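Local coordinates for apical membrane antigen AMA1 (Toxoplasma gondii ME49, PDB 4YIV), which serves host cell invasion as a microneme protein of the parasite and forms part of the moving junction between parasite and host membranes, at residues Glu25-Leu29 with Ser226-Asn230; Cys266-Phe271 with Tyr332-Leu338; Gly297-Phe302 with Ala314-Pro320. All blocks are in the same frame, centred on the assembly; numbering follows the deposited sequence.

Overall arrangement
Following the chain from its N terminus, interaction 1 comes first. It brings the end of helix 224-227 back to the loop after helix 18-25 and closes a loop of nearly 200 residues. Only then does interaction 2 open, on helix 263-272, and it closes where strand 329-333 runs out. Interaction 3 is nested inside that second loop, as the hairpin of strands 300-305 and 311-316. Strands 300-305 and 329-333 are neighbours in one antiparallel sheet, so interactions 2 and 3 share it. Interaction 1 meets both: Asn230 O with Ser337 N, and Leu29 N with the hydroxyl of Tyr300.

Interaction 1: Glu25-Leu29 with Ser226-Asn230; sequences ERFNL and SKCPN. With CO (cobalt (II) ion), chain I; NAG (2-acetamido-2-deoxy-beta-D-glucopyranose), chain B.
The Lys227 chain bends at its second torsion (chi2 -56°) and the Glu25 chain at its own (chi2 -94°), and the two chains extend alongside each other toward a cobalt ion. Their ends meet in a salt bridge, with Lys227 NZ 3.1 Å from Glu25 OE1; as a hydrogen bond it is weak. The same OE1 binds the cobalt at 2.2 Å, and His31 supplies another ligand. Three waters bind the metal as well, and one of them accepts a weak hydrogen bond from Lys227 NZ. Glu25 OE1 is also hydrogen-bonded to His32.

Behind this polar end, Glu25 to Asn28 form a type I beta turn, closed by Asn28 N to Glu25 O at 2.9 Å. The turn lies against the chain leaving helix 224-227, where Cys228 is tied to Cys59 by a disulfide. Pro229 fits between two side chains of the 25-29 segment. Its CB lies 3.6 Å from Phe27 CD1, and its CD lies 3.7 Å from Leu29 CD2. Arg26 O packs 3.1 Å from Pro229 N, which has no hydrogen to donate. CB of Arg26 lies 3.4 Å from Ser226 O, while its NH1 is hydrogen-bonded to Pro356 O. Asn28 points away from this contact and is N-glycosylated in the sequon Asn28-Leu29-Thr30, with ND2 bonded covalently to C1 of N-acetylglucosamine.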
loop_
_atom_site.group_PDB
_atom_site.type_symbol
_atom_site.label_atom_id
_atom_site.label_comp_id
_atom_site.label_asym_id
_atom_site.label_seq_id
_atom_site.Cartn_x
_atom_site.Cartn_y
_atom_site.Cartn_z
ATOM N N GLU A 25 -4.650 -13.297 -8.726
ATOM C CA GLU A 25 -5.635 -12.252 -8.422
ATOM C C GLU A 25 -5.113 -11.208 -7.412
ATOM O O GLU A 25 -5.417 -10.022 -7.512
ATOM C CB GLU A 25 -6.919 -12.883 -7.861
ATOM C CG GLU A 25 -7.990 -13.180 -8.896
ATOM C CD GLU A 25 -9.025 -12.063 -9.039
ATOM O OE1 GLU A 25 -9.736 -11.761 -8.063
ATOM O OE2 GLU A 25 -9.154 -11.496 -10.141
ATOM N N ARG A 26 -4.290 -11.638 -6.467
ATOM C CA ARG A 26 -3.853 -10.737 -5.416
ATOM C C ARG A 26 -3.046 -9.565 -5.957
ATOM O O ARG A 26 -2.826 -8.577 -5.238
ATOM C CB ARG A 26 -3.046 -11.493 -4.363
ATOM C CG ARG A 26 -1.679 -11.886 -4.774
ATOM C CD ARG A 26 -1.041 -12.848 -3.782
ATOM N NE ARG A 26 -1.956 -13.916 -3.396
ATOM C CZ ARG A 26 -1.698 -14.843 -2.479
ATOM N NH1 ARG A 26 -0.525 -14.855 -1.834
ATOM N NH2 ARG A 26 -2.626 -15.761 -2.225
ATOM N N PHE A 27 -2.600 -9.665 -7.207
ATOM C CA PHE A 27 -1.772 -8.617 -7.777
ATOM C C PHE A 27 -2.570 -7.589 -8.543
ATOM O O PHE A 27 -2.008 -6.614 -9.039
ATOM C CB PHE A 27 -0.714 -9.222 -8.676
ATOM C CG PHE A 27 0.252 -10.097 -7.937
ATOM C CD1 PHE A 27 1.085 -9.557 -6.987
ATOM C CD2 PHE A 27 0.284 -11.473 -8.153
ATOM C CE1 PHE A 27 1.968 -10.351 -6.281
ATOM C CE2 PHE A 27 1.159 -12.273 -7.454
ATOM C CZ PHE A 27 2.005 -11.721 -6.523
ATOM N N ASN A 28 -3.868 -7.798 -8.671
ATOM C CA ASN A 28 -4.722 -6.877 -9.410
ATOM C C ASN A 28 -5.263 -5.781 -8.532
ATOM O O ASN A 28 -6.301 -5.890 -8.000
ATOM C CB ASN A 28 -5.851 -7.597 -10.153
ATOM C CG ASN A 28 -6.562 -6.694 -11.147
ATOM O OD1 ASN A 28 -6.452 -5.491 -11.071
ATOM N ND2 ASN A 28 -7.270 -7.283 -12.098
ATOM N N LEU A 29 -4.506 -4.720 -8.401
ATOM C CA LEU A 29 -4.902 -3.611 -7.545
ATOM C C LEU A 29 -6.080 -2.813 -8.095
ATOM O O LEU A 29 -6.749 -2.077 -7.366
ATOM C CB LEU A 29 -3.713 -2.689 -7.323
ATOM C CG LEU A 29 -2.599 -3.358 -6.525
ATOM C CD1 LEU A 29 -1.246 -2.649 -6.660
ATOM C CD2 LEU A 29 -3.035 -3.415 -5.012
ATOM N N SER A 226 -6.045 -12.451 1.109
ATOM C CA SER A 226 -5.982 -13.145 -0.187
ATOM C C SER A 226 -6.048 -12.213 -1.398
ATOM O O SER A 226 -5.693 -12.608 -2.500
ATOM C CB SER A 226 -7.141 -14.152 -0.303
ATOM O OG SER A 226 -8.399 -13.468 -0.344
ATOM N N LYS A 227 -6.524 -10.992 -1.207
ATOM C CA LYS A 227 -6.866 -10.151 -2.347
ATOM C C LYS A 227 -5.845 -9.080 -2.644
ATOM O O LYS A 227 -5.986 -8.392 -3.656
ATOM C CB LYS A 227 -8.210 -9.489 -2.123
ATOM C CG LYS A 227 -9.343 -10.469 -2.076
ATOM C CD LYS A 227 -9.337 -11.313 -3.377
ATOM C CE LYS A 227 -10.685 -11.808 -3.781
ATOM N NZ LYS A 227 -10.595 -12.424 -5.175
ATOM N N CYS A 228 -4.837 -8.957 -1.778
ATOM C CA CYS A 228 -3.879 -7.840 -1.802
ATOM C C CYS A 228 -2.443 -8.390 -1.862
ATOM O O CYS A 228 -2.177 -9.494 -1.316
ATOM C CB CYS A 228 -4.094 -6.945 -0.572
ATOM S SG CYS A 228 -5.757 -6.182 -0.436
ATOM N N PRO A 229 -1.531 -7.695 -2.595
ATOM C CA PRO A 229 -0.189 -8.206 -2.790
ATOM C C PRO A 229 0.688 -7.767 -1.627
ATOM O O PRO A 229 1.586 -6.931 -1.782
ATOM C CB PRO A 229 0.233 -7.578 -4.113
ATOM C CG PRO A 229 -0.399 -6.240 -4.070
ATOM C CD PRO A 229 -1.719 -6.424 -3.341
ATOM N N ASN A 230 0.397 -8.311 -0.452
ATOM C CA ASN A 230 0.973 -7.810 0.790
ATOM C C ASN A 230 2.485 -7.891 0.866
ATOM O O ASN A 230 3.148 -6.977 1.375
ATOM C CB ASN A 230 0.384 -8.566 1.981
ATOM C CG ASN A 230 -1.116 -8.348 2.114
ATOM O OD1 ASN A 230 -1.561 -7.218 2.287
ATOM N ND2 ASN A 230 -1.899 -9.416 2.006
HETATM CO CO CO I . -11.601 -10.699 -7.524
HETATM C C1 NAG B . -7.902 -6.656 -13.282
HETATM C C2 NAG B . -8.131 -7.357 -14.618
HETATM C C3 NAG B . -8.979 -6.508 -15.553
HETATM C C4 NAG B . -10.250 -6.070 -14.843
HETATM C C5 NAG B . -9.902 -5.373 -13.534
HETATM C C6 NAG B . -11.164 -4.942 -12.797
HETATM C C7 NAG B . -6.156 -8.739 -14.900
HETATM C C8 NAG B . -4.799 -8.856 -15.527
HETATM N N2 NAG B . -6.859 -7.663 -15.244
HETATM O O3 NAG B . -9.317 -7.267 -16.719
HETATM O O4 NAG B . -10.986 -5.175 -15.683
HETATM O O5 NAG B . -9.139 -6.244 -12.698
HETATM O O6 NAG B . -11.886 -6.101 -12.366
HETATM O O7 NAG B . -6.589 -9.578 -14.126
HETATM O O HOH W 1 -12.596 -10.301 -5.678
HETATM O O HOH W 2 -12.139 -11.859 -9.655
HETATM O O HOH W 3 -13.628 -11.077 -7.887
#

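Interaction 2: Cys266-Phe271 with Tyr332-Leu338; sequences CWVKTF and YTAAGSL
Helix residues 266-271 lie against the end of strand 329-333 and the turn after it, and the nearest pair of CA atoms is Phe271 and Ala334, 4.1 Å apart. Trp267 is the main side chain. Its CG stands anti to the backbone N (chi1 167°), which carries the indole across to the 336-338 backbone. There NE1 donates to Gly336 O at 2.8 Å. The N-H points nearly straight at the oxygen (162°). The oxygen lies in the indole plane, but the nitrogen sits above the plane of the Gly336 carbonyl.

Leu338 covers one indole face, with its CB 3.8 Å from the centroid of the six-membered ring. The five-membered ring turns its edge to the face of Tyr332 in an offset edge-to-face pair, planes at 62°. Trp267 CB sits over the centre of that same tyrosine face, a CH-pi contact. Cys266 SG, in a disulfide with Cys313, stands at the tyrosine's edge.

Thr333 OG1 accepts from the backbone N of Ala335 and Gly336, an ST turn and ST motif that shape the bend after the strand. Thr270 OG1 turns back to its own helix and donates to Trp267 O at 2.8 Å. A water donates to both Trp267 O and Thr333 O, bridging helix and strand. The contact is thus largely aromatic and apolar. Its polar links across the segments are one direct indole bond and one bridging water, and Gly336 O has a further weak partner in Lys202. The indole bond, with the leucine and tyrosine packing, probably fixes the ring's rotation.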
loop_
_atom_site.group_PDB
_atom_site.type_symbol
_atom_site.label_atom_id
_atom_site.label_comp_id
_atom_site.label_asym_id
_atom_site.label_seq_id
_atom_site.Cartn_x
_atom_site.Cartn_y
_atom_site.Cartn_z
ATOM N N CYS A 266 14.166 -0.295 -5.891
ATOM C CA CYS A 266 13.146 -0.662 -6.838
ATOM C C CYS A 266 11.785 -0.708 -6.152
ATOM O O CYS A 266 10.837 -0.189 -6.654
ATOM C CB CYS A 266 13.453 -2.002 -7.481
ATOM S SG CYS A 266 12.377 -2.483 -8.822
ATOM N N TRP A 267 11.735 -1.323 -4.983
ATOM C CA TRP A 267 10.513 -1.444 -4.216
ATOM C C TRP A 267 9.971 -0.053 -3.925
ATOM O O TRP A 267 8.774 0.202 -4.093
ATOM C CB TRP A 267 10.776 -2.242 -2.932
ATOM C CG TRP A 267 9.658 -2.148 -1.929
ATOM C CD1 TRP A 267 8.428 -2.764 -2.003
ATOM C CD2 TRP A 267 9.666 -1.436 -0.684
ATOM N NE1 TRP A 267 7.682 -2.451 -0.903
ATOM C CE2 TRP A 267 8.408 -1.650 -0.073
ATOM C CE3 TRP A 267 10.600 -0.646 -0.026
ATOM C CZ2 TRP A 267 8.069 -1.096 1.156
ATOM C CZ3 TRP A 267 10.260 -0.102 1.200
ATOM C CH2 TRP A 267 9.003 -0.321 1.769
ATOM N N VAL A 268 10.856 0.859 -3.539
ATOM C CA VAL A 268 10.445 2.243 -3.279
ATOM C C VAL A 268 9.892 2.890 -4.552
ATOM O O VAL A 268 8.870 3.596 -4.510
ATOM C CB VAL A 268 11.609 3.089 -2.748
ATOM C CG1 VAL A 268 11.224 4.600 -2.742
ATOM C CG2 VAL A 268 11.996 2.627 -1.377
ATOM N N LYS A 269 10.540 2.626 -5.688
ATOM C CA LYS A 269 10.108 3.197 -6.961
ATOM C C LYS A 269 8.705 2.765 -7.357
ATOM O O LYS A 269 7.972 3.548 -7.979
ATOM C CB LYS A 269 11.102 2.835 -8.103
ATOM C CG LYS A 269 12.397 3.687 -8.198
ATOM C CD LYS A 269 13.209 3.320 -9.482
ATOM C CE LYS A 269 14.438 4.196 -9.663
ATOM N NZ LYS A 269 14.071 5.626 -9.926
ATOM N N THR A 270 8.280 1.550 -7.000
ATOM C CA THR A 270 6.945 1.143 -7.421
ATOM C C THR A 270 5.884 1.985 -6.714
ATOM O O THR A 270 4.795 2.154 -7.238
ATOM C CB THR A 270 6.670 -0.384 -7.165
ATOM O OG1 THR A 270 6.689 -0.659 -5.756
ATOM C CG2 THR A 270 7.755 -1.235 -7.839
ATOM N N PHE A 271 6.227 2.537 -5.537
ATOM C CA PHE A 271 5.342 3.440 -4.804
ATOM C C PHE A 271 5.513 4.918 -5.163
ATOM O O PHE A 271 4.547 5.683 -5.151
ATOM C CB PHE A 271 5.583 3.290 -3.299
ATOM C CG PHE A 271 4.699 4.150 -2.440
ATOM C CD1 PHE A 271 3.349 3.889 -2.305
ATOM C CD2 PHE A 271 5.240 5.220 -1.751
ATOM C CE1 PHE A 271 2.561 4.691 -1.502
ATOM C CE2 PHE A 271 4.469 6.024 -0.958
ATOM C CZ PHE A 271 3.117 5.756 -0.820
ATOM N N TYR A 332 7.662 -6.453 -6.972
ATOM C CA TYR A 332 7.126 -5.528 -5.974
ATOM C C TYR A 332 5.881 -4.845 -6.488
ATOM O O TYR A 332 5.684 -4.739 -7.699
ATOM C CB TYR A 332 8.143 -4.437 -5.633
ATOM C CG TYR A 332 9.451 -4.957 -5.060
ATOM C CD1 TYR A 332 9.501 -5.563 -3.798
ATOM C CD2 TYR A 332 10.621 -4.851 -5.781
ATOM C CE1 TYR A 332 10.703 -6.032 -3.278
ATOM C CE2 TYR A 332 11.828 -5.312 -5.264
ATOM C CZ TYR A 332 11.857 -5.902 -4.014
ATOM O OH TYR A 332 13.057 -6.356 -3.521
ATOM N N THR A 333 5.046 -4.371 -5.577
ATOM C CA THR A 333 4.003 -3.442 -5.956
ATOM C C THR A 333 4.004 -2.271 -5.019
ATOM O O THR A 333 4.614 -2.294 -3.927
ATOM C CB THR A 333 2.584 -4.076 -5.942
ATOM O OG1 THR A 333 2.105 -4.173 -4.601
ATOM C CG2 THR A 333 2.601 -5.426 -6.577
ATOM N N ALA A 334 3.332 -1.208 -5.461
ATOM C CA ALA A 334 3.158 -0.033 -4.653
ATOM C C ALA A 334 2.503 -0.322 -3.307
ATOM O O ALA A 334 2.711 0.412 -2.316
ATOM C CB ALA A 334 2.324 1.017 -5.465
ATOM N N ALA A 335 1.700 -1.384 -3.250
ATOM C CA ALA A 335 0.941 -1.679 -2.028
ATOM C C ALA A 335 1.720 -2.533 -1.019
ATOM O O ALA A 335 1.491 -2.425 0.191
ATOM C CB ALA A 335 -0.366 -2.403 -2.369
ATOM N N GLY A 336 2.615 -3.376 -1.514
ATOM C CA GLY A 336 3.238 -4.374 -0.667
ATOM C C GLY A 336 4.509 -3.984 0.058
ATOM O O GLY A 336 5.021 -2.870 -0.072
ATOM N N SER A 337 5.056 -4.968 0.781
ATOM C CA SER A 337 6.198 -4.775 1.666
ATOM C C SER A 337 7.479 -5.102 0.915
ATOM O O SER A 337 7.449 -5.742 -0.132
ATOM C CB SER A 337 6.101 -5.674 2.916
ATOM O OG SER A 337 6.178 -7.037 2.527
ATOM N N LEU A 338 8.611 -4.662 1.458
ATOM C CA LEU A 338 9.909 -5.015 0.907
ATOM C C LEU A 338 10.171 -6.488 1.110
ATOM O O LEU A 338 10.646 -7.186 0.199
ATOM C CB LEU A 338 11.011 -4.173 1.568
ATOM C CG LEU A 338 12.459 -4.452 1.190
ATOM C CD1 LEU A 338 12.704 -4.319 -0.277
ATOM C CD2 LEU A 338 13.314 -3.491 1.945
HETATM O O HOH W 4 6.143 -0.234 -2.712
#

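Interaction 3: Gly297-Phe302 with Ala314-Pro320; sequences GRNYGF and ALSDQVP. With NAG (2-acetamido-2-deoxy-beta-D-glucopyranose), chain B.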
loop_
_atom_site.group_PDB
_atom_site.type_symbol
_atom_site.label_atom_id
_atom_site.label_comp_id
_atom_site.label_asym_id
_atom_site.label_seq_id
_atom_site.Cartn_x
_atom_site.Cartn_y
_atom_site.Cartn_z
ATOM N N GLY A 297 -2.620 2.461 -12.573
ATOM C CA GLY A 297 -1.362 3.162 -12.479
ATOM C C GLY A 297 -0.147 2.268 -12.591
ATOM O O GLY A 297 -0.284 1.045 -12.662
ATOM N N ARG A 298 1.033 2.867 -12.651
ATOM C CA ARG A 298 2.290 2.149 -12.802
ATOM C C ARG A 298 2.660 1.691 -11.407
ATOM O O ARG A 298 3.536 2.226 -10.784
ATOM C CB ARG A 298 3.342 3.108 -13.339
ATOM C CG ARG A 298 4.622 2.445 -13.783
ATOM C CD ARG A 298 5.704 3.424 -14.201
ATOM N NE ARG A 298 5.333 4.254 -15.329
ATOM C CZ ARG A 298 5.357 5.577 -15.340
ATOM N NH1 ARG A 298 5.766 6.261 -14.302
ATOM N NH2 ARG A 298 5.004 6.211 -16.425
ATOM N N ASN A 299 1.942 0.681 -10.963
ATOM C CA ASN A 299 1.998 0.144 -9.606
ATOM C C ASN A 299 2.908 -1.066 -9.411
ATOM O O ASN A 299 3.095 -1.519 -8.270
ATOM C CB ASN A 299 0.610 -0.305 -9.165
ATOM C CG ASN A 299 -0.413 0.790 -9.231
ATOM O OD1 ASN A 299 -0.094 1.967 -9.086
ATOM N ND2 ASN A 299 -1.661 0.403 -9.401
ATOM N N TYR A 300 3.471 -1.567 -10.506
ATOM C CA TYR A 300 4.054 -2.903 -10.552
ATOM C C TYR A 300 5.472 -2.835 -11.015
ATOM O O TYR A 300 5.823 -2.049 -11.909
ATOM C CB TYR A 300 3.233 -3.811 -11.495
ATOM C CG TYR A 300 1.785 -3.752 -11.217
ATOM C CD1 TYR A 300 1.251 -4.456 -10.141
ATOM C CD2 TYR A 300 0.936 -2.975 -11.976
ATOM C CE1 TYR A 300 -0.042 -4.396 -9.839
ATOM C CE2 TYR A 300 -0.399 -2.911 -11.677
ATOM C CZ TYR A 300 -0.879 -3.635 -10.607
ATOM O OH TYR A 300 -2.193 -3.595 -10.268
ATOM N N GLY A 301 6.332 -3.639 -10.410
ATOM C CA GLY A 301 7.691 -3.647 -10.881
ATOM C C GLY A 301 8.502 -4.817 -10.409
ATOM O O GLY A 301 8.045 -5.607 -9.558
ATOM N N PHE A 302 9.689 -4.950 -10.984
ATOM C CA PHE A 302 10.670 -5.882 -10.428
ATOM C C PHE A 302 12.097 -5.466 -10.587
ATOM O O PHE A 302 12.502 -4.783 -11.530
ATOM C CB PHE A 302 10.499 -7.299 -11.016
ATOM C CG PHE A 302 10.545 -7.380 -12.531
ATOM C CD1 PHE A 302 11.758 -7.496 -13.217
ATOM C CD2 PHE A 302 9.359 -7.367 -13.269
ATOM C CE1 PHE A 302 11.773 -7.611 -14.624
ATOM C CE2 PHE A 302 9.369 -7.496 -14.660
ATOM C CZ PHE A 302 10.578 -7.617 -15.330
ATOM N N ALA A 314 12.333 -2.626 -13.451
ATOM C CA ALA A 314 11.344 -2.514 -14.515
ATOM C C ALA A 314 9.995 -2.208 -13.935
ATOM O O ALA A 314 9.488 -2.974 -13.110
ATOM C CB ALA A 314 11.269 -3.774 -15.320
ATOM N N LEU A 315 9.391 -1.123 -14.416
ATOM C CA LEU A 315 8.106 -0.634 -13.928
ATOM C C LEU A 315 7.026 -0.542 -14.998
ATOM O O LEU A 315 7.277 -0.071 -16.122
ATOM C CB LEU A 315 8.287 0.734 -13.328
ATOM C CG LEU A 315 9.368 0.879 -12.269
ATOM C CD1 LEU A 315 9.668 2.316 -12.071
ATOM C CD2 LEU A 315 8.838 0.327 -10.990
ATOM N N SER A 316 5.832 -0.998 -14.651
ATOM C CA SER A 316 4.720 -1.072 -15.611
ATOM C C SER A 316 3.379 -0.812 -14.932
ATOM O O SER A 316 3.254 -1.021 -13.721
ATOM C CB SER A 316 4.714 -2.447 -16.269
ATOM O OG SER A 316 3.577 -2.609 -17.077
ATOM N N ASP A 317 2.383 -0.348 -15.695
ATOM C CA ASP A 317 1.011 -0.233 -15.213
ATOM C C ASP A 317 0.156 -1.413 -15.658
ATOM O O ASP A 317 -1.052 -1.433 -15.425
ATOM C CB ASP A 317 0.366 1.085 -15.672
ATOM C CG ASP A 317 0.265 1.211 -17.198
ATOM O OD1 ASP A 317 0.645 0.259 -17.909
ATOM O OD2 ASP A 317 -0.216 2.270 -17.684
ATOM N N GLN A 318 0.784 -2.399 -16.288
ATOM C CA GLN A 318 0.073 -3.616 -16.699
ATOM C C GLN A 318 -0.088 -4.615 -15.549
ATOM O O GLN A 318 0.902 -5.136 -15.011
ATOM C CB GLN A 318 0.817 -4.279 -17.867
ATOM C CG GLN A 318 0.855 -3.434 -19.148
ATOM C CD GLN A 318 -0.519 -3.302 -19.801
ATOM O OE1 GLN A 318 -0.980 -2.191 -20.075
ATOM N NE2 GLN A 318 -1.182 -4.443 -20.053
ATOM N N VAL A 319 -1.331 -4.856 -15.153
ATOM C CA VAL A 319 -1.624 -5.848 -14.127
ATOM C C VAL A 319 -1.043 -7.188 -14.581
ATOM O O VAL A 319 -1.318 -7.643 -15.693
ATOM C CB VAL A 319 -3.128 -5.965 -13.877
ATOM C CG1 VAL A 319 -3.434 -7.113 -12.918
ATOM C CG2 VAL A 319 -3.670 -4.661 -13.315
ATOM N N PRO A 320 -0.210 -7.819 -13.743
ATOM C CA PRO A 320 0.339 -9.095 -14.213
ATOM C C PRO A 320 -0.713 -10.221 -14.296
ATOM O O PRO A 320 -1.648 -10.327 -13.482
ATOM C CB PRO A 320 1.420 -9.416 -13.170
ATOM C CG PRO A 320 1.073 -8.658 -11.987
ATOM C CD PRO A 320 0.339 -7.423 -12.433
HETATM C C1 NAG B . -7.902 -6.656 -13.282
HETATM C C2 NAG B . -8.131 -7.357 -14.618
HETATM C C3 NAG B . -8.979 -6.508 -15.553
HETATM C C4 NAG B . -10.250 -6.070 -14.843
HETATM C C5 NAG B . -9.902 -5.373 -13.534
HETATM C C6 NAG B . -11.164 -4.942 -12.797
HETATM C C7 NAG B . -6.156 -8.739 -14.900
HETATM C C8 NAG B . -4.799 -8.856 -15.527
HETATM N N2 NAG B . -6.859 -7.663 -15.244
HETATM O O3 NAG B . -9.317 -7.267 -16.719
HETATM O O4 NAG B . -10.986 -5.175 -15.683
HETATM O O5 NAG B . -9.139 -6.244 -12.698
HETATM O O6 NAG B . -11.886 -6.101 -12.366
HETATM O O7 NAG B . -6.589 -9.578 -14.126
HETATM O O HOH W 5 -2.846 -0.411 -13.772
HETATM O O HOH W 6 5.578 1.976 -17.246
#
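Tyr300 lays one ring face over the pyrrolidine of Pro320, whose CD is 4.0 Å from the ring centroid, a CH-pi contact set toward the rim. The opposite face is taken by CB of its own neighbour, Asn299. Val319 CG2 comes to the far end of the ring, 3.5 Å from Tyr300 OH. The hydroxyl itself is hydrogen-bonded to Leu29 N, which ties the hairpin to the 25-29 loop.

The two strands form the beta hairpin 300-305 and 311-316, antiparallel at 166°. With strand 329-333 they belong to one antiparallel sheet in the AMA1 ectodomain, which is built from PAN-type domains. Tyr300 with Ser316 and Phe302 with Ala314 are hydrogen-bonded pairs. Gly301 with Leu315 is the non-hydrogen-bonded pair between them, and the backbones come close there, with CA atoms only 4.3 Å apart. Ser316 N to Tyr300 O measures 2.9 Å and is close to straight; the return bond, Tyr300 N to Ser316 O, is longer at 3.3 Å. On the face shared with Tyr300, Phe302 takes the torsion that sets CG between backbone N and carbonyl carbon (chi1 55°), and Ala314 CB rests over its ring.

Beyond the strand, Ser316 OG accepts from Gln318 N at 2.9 Å, an ST turn that redirects the chain toward Val319. Val319 CG1 in turn touches the glycan, 3.4 Å from the acetyl methyl C8 of the sugar. CD of Arg298 packs 3.8 Å from Leu315 CB, while its NH1 forms a salt bridge with Asp274 and a hydrogen bond with Asn273. The hairpin is therefore held by backbone bonds along the strands, and past them by apolar contacts of the tyrosine ring and by water bridging Gly297 N to Asp317 O.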